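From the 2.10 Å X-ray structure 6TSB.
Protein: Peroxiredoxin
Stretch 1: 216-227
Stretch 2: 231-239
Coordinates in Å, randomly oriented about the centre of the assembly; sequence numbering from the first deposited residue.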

# COMPACT_ATOMS: atom_id res chain seq x y z
N PRO A 216 -24.02 -2.34 -11.42
CA PRO A 216 -22.74 -3.03 -11.57
C PRO A 216 -21.70 -2.10 -12.23
O PRO A 216 -20.68 -1.88 -11.63
N ASN A 217 -22.03 -1.54 -13.39
CA ASN A 217 -21.09 -0.73 -14.23
C ASN A 217 -20.77 0.62 -13.55
O ASN A 217 -19.88 1.33 -14.05
N GLY A 218 -21.45 0.96 -12.45
CA GLY A 218 -21.12 2.13 -11.62
C GLY A 218 -19.86 1.93 -10.79
O GLY A 218 -19.17 2.94 -10.51
N ARG A 219 -19.57 0.69 -10.38
CA ARG A 219 -18.49 0.36 -9.40
C ARG A 219 -17.20 0.03 -10.16
O ARG A 219 -16.60 -1.03 -9.90
N LYS A 220 -16.79 0.92 -11.06
CA LYS A 220 -15.56 0.77 -11.87
C LYS A 220 -14.69 2.00 -11.61
O LYS A 220 -15.17 2.89 -10.85
N HIS A 221 -13.50 2.07 -12.20
CA HIS A 221 -12.60 3.25 -12.15
C HIS A 221 -13.17 4.41 -12.98
O HIS A 221 -13.76 4.15 -14.07
N GLN A 222 -12.97 5.62 -12.46
CA GLN A 222 -13.40 6.92 -13.05
C GLN A 222 -12.27 7.49 -13.93
O GLN A 222 -12.63 8.27 -14.82
N ALA A 223 -11.00 7.13 -13.67
CA ALA A 223 -9.79 7.75 -14.29
C ALA A 223 -8.65 6.72 -14.51
O ALA A 223 -7.44 7.09 -14.41
N ASN A 224 -9.00 5.48 -14.88
CA ASN A 224 -8.01 4.41 -15.17
C ASN A 224 -7.02 4.91 -16.23
O ASN A 224 -7.47 5.44 -17.26
N LEU A 225 -5.72 4.81 -15.98
CA LEU A 225 -4.73 5.29 -16.99
C LEU A 225 -4.73 4.28 -18.17
O LEU A 225 -4.79 4.75 -19.32
N PHE A 226 -4.79 2.97 -17.89
CA PHE A 226 -4.90 1.89 -18.91
C PHE A 226 -6.15 1.04 -18.64
O PHE A 226 -6.80 1.28 -17.63
N ASP A 227 -6.50 0.13 -19.56
CA ASP A 227 -7.67 -0.78 -19.38
C ASP A 227 -7.34 -1.85 -18.32
O ASP A 227 -6.12 -2.12 -18.09
N SER A 231 -12.43 -1.30 -15.16
CA SER A 231 -12.74 -0.07 -15.94
C SER A 231 -13.87 -0.36 -16.93
O SER A 231 -14.07 -1.56 -17.27
N LEU A 232 -14.56 0.69 -17.35
CA LEU A 232 -15.59 0.63 -18.42
C LEU A 232 -14.94 0.20 -19.73
O LEU A 232 -13.90 0.74 -20.09
N PRO A 233 -15.50 -0.79 -20.48
CA PRO A 233 -14.98 -1.11 -21.80
C PRO A 233 -14.98 0.18 -22.66
O PRO A 233 -16.03 0.84 -22.74
N GLY A 234 -13.80 0.54 -23.19
CA GLY A 234 -13.58 1.75 -24.02
C GLY A 234 -12.82 2.85 -23.28
O GLY A 234 -11.83 3.38 -23.85
N TYR A 235 -13.25 3.20 -22.06
CA TYR A 235 -12.81 4.40 -21.31
C TYR A 235 -11.48 4.12 -20.59
O TYR A 235 -11.42 3.27 -19.70
N SER A 236 -10.47 4.89 -20.97
CA SER A 236 -9.13 4.92 -20.33
C SER A 236 -8.41 6.23 -20.69
O SER A 236 -8.60 6.74 -21.84
N VAL A 237 -7.57 6.75 -19.80
CA VAL A 237 -6.84 8.03 -20.08
C VAL A 237 -6.05 7.84 -21.38
O VAL A 237 -6.17 8.70 -22.26
N ASP A 238 -5.28 6.75 -21.48
CA ASP A 238 -4.31 6.48 -22.58
C ASP A 238 -5.04 6.50 -23.93
O ASP A 238 -4.50 7.11 -24.87
N ALA A 239 -6.17 5.82 -24.04
CA ALA A 239 -7.00 5.78 -25.26
C ALA A 239 -7.51 7.20 -25.62
O ALA A 239 -7.71 7.47 -26.83

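The two stretches bury 682 Å² between them, and several side chains meet backbone atoms of the other stretch. P216, G218 and R219 take no part. N217 begins the contact. Its CA-to-CB bond points sideways, with chi1 off-well at -103°, but its end comes nearer, and OD1 lies 3.8 Å from L232 CD2. The leucine side chain is in the m,t rotamer. K220 points toward stretch 2. It starts m,m and then leaves the wells at chi3 and chi4. This bent path brings K220 NZ to S231 O, a hydrogen bond of 3.1 Å. K220 CG lies 4.1 Å from L232 CD2. The CA-to-CB bond of H221 (chi1 m) points sideways, and H221 CD2 is 4.0 Å from S231 N. Q222 points away and finds its polar partners elsewhere in the structure. A223 also points away, but its O touches V237 CG2 at 3.7 Å.

N224 is the polar hub. With chi1 p, its ND2 donates to Y235 O across the contact and to F226 O in its own stretch, both at 2.9 Å. Its OD1 lies 3.1 Å from S231 CB. Water 1 donates to N224 OD1 (2.6 Å) and H221 O (2.8 Å) and accepts from L232 N (2.7 Å), so it ties the stretches together. The backbone adds V237 N to N224 O at 2.9 Å and D238 N to L225 O at 3.0 Å.

L225 (t,p) starts away, yet its CD1 reaches V237 CB at 3.7 Å. V237 (chi1 t) points toward stretch 1 to meet it. F226 (chi1 m) also starts away, but its CE1 comes 3.5 Å from CG of D238, which is t and points toward stretch 1. D227 (chi1 m) ends the walk, with OD1 3.4 Å from S236 CB. S236 OG caps the helix, accepting from A239 N at 3.1 Å.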

# COMPACT_ATOMS: atom_id res chain seq x y z
CB PRO A 216 -23.03 -4.26 -12.44
CG PRO A 216 -24.36 -3.94 -13.12
CD PRO A 216 -25.10 -3.02 -12.16
CB ASN A 217 -21.60 -0.57 -15.66
CG ASN A 217 -20.88 -1.47 -16.65
OD1 ASN A 217 -19.78 -1.97 -16.37
ND2 ASN A 217 -21.47 -1.65 -17.82
CB ARG A 219 -18.92 -0.81 -8.50
CG ARG A 219 -19.99 -0.46 -7.48
CD ARG A 219 -20.45 -1.68 -6.71
NE ARG A 219 -21.48 -2.42 -7.45
CZ ARG A 219 -22.65 -2.81 -6.96
NH1 ARG A 219 -23.50 -3.45 -7.74
NH2 ARG A 219 -22.97 -2.58 -5.70
CB LYS A 220 -15.92 0.62 -13.35
CG LYS A 220 -17.04 -0.37 -13.68
CD LYS A 220 -16.74 -1.82 -13.33
CE LYS A 220 -17.09 -2.79 -14.43
NZ LYS A 220 -15.90 -3.11 -15.26
CB HIS A 221 -11.20 2.95 -12.68
CG HIS A 221 -10.57 1.77 -12.04
ND1 HIS A 221 -10.42 1.69 -10.67
CD2 HIS A 221 -10.05 0.64 -12.56
CE1 HIS A 221 -9.82 0.55 -10.38
NE2 HIS A 221 -9.58 -0.10 -11.53
CB GLN A 222 -13.82 7.90 -11.95
CG GLN A 222 -12.65 8.55 -11.20
CD GLN A 222 -12.95 9.98 -10.76
OE1 GLN A 222 -13.61 10.73 -11.46
NE2 GLN A 222 -12.43 10.38 -9.61
CB ALA A 223 -9.33 8.90 -13.44
CB ASN A 224 -8.70 3.09 -15.51
CG ASN A 224 -9.69 3.19 -16.65
OD1 ASN A 224 -10.87 3.52 -16.45
ND2 ASN A 224 -9.24 2.81 -17.84
CB LEU A 225 -3.37 5.47 -16.35
CG LEU A 225 -2.25 5.90 -17.30
CD1 LEU A 225 -2.58 7.20 -18.02
CD2 LEU A 225 -0.91 6.02 -16.57
CB PHE A 226 -3.63 1.05 -18.92
CG PHE A 226 -2.40 1.84 -19.30
CD1 PHE A 226 -2.20 2.25 -20.61
CD2 PHE A 226 -1.42 2.12 -18.37
CE1 PHE A 226 -1.05 2.94 -20.98
CE2 PHE A 226 -0.29 2.84 -18.73
CZ PHE A 226 -0.11 3.25 -20.03
CB ASP A 227 -8.08 -1.44 -20.71
CG ASP A 227 -8.74 -0.53 -21.74
OD1 ASP A 227 -9.32 0.51 -21.34
OD2 ASP A 227 -8.68 -0.88 -22.95
CB SER A 231 -11.53 0.45 -16.65
OG SER A 231 -10.82 -0.62 -17.23
CB LEU A 232 -16.24 2.01 -18.56
CG LEU A 232 -17.15 2.41 -17.40
CD1 LEU A 232 -17.71 3.80 -17.61
CD2 LEU A 232 -18.27 1.39 -17.23
CB PRO A 233 -15.88 -2.24 -22.35
CG PRO A 233 -17.06 -2.32 -21.38
CD PRO A 233 -16.65 -1.64 -20.09
CB TYR A 235 -13.89 4.88 -20.35
CG TYR A 235 -15.08 5.48 -21.04
CD1 TYR A 235 -16.10 4.68 -21.54
CD2 TYR A 235 -15.18 6.85 -21.22
CE1 TYR A 235 -17.20 5.23 -22.18
CE2 TYR A 235 -16.26 7.42 -21.87
CZ TYR A 235 -17.27 6.60 -22.35
OH TYR A 235 -18.34 7.16 -22.99
CB SER A 236 -8.35 3.71 -20.76
OG SER A 236 -7.44 4.06 -21.79
CB VAL A 237 -5.92 8.47 -18.93
CG1 VAL A 237 -5.06 9.66 -19.32
CG2 VAL A 237 -6.70 8.75 -17.65
CB ASP A 238 -3.59 5.14 -22.38
CG ASP A 238 -2.79 4.61 -23.56
OD1 ASP A 238 -1.74 5.21 -23.94
OD2 ASP A 238 -3.23 3.59 -24.10
CB ALA A 239 -8.13 4.79 -25.08
O HOH W 1 -13.43 2.98 -16.57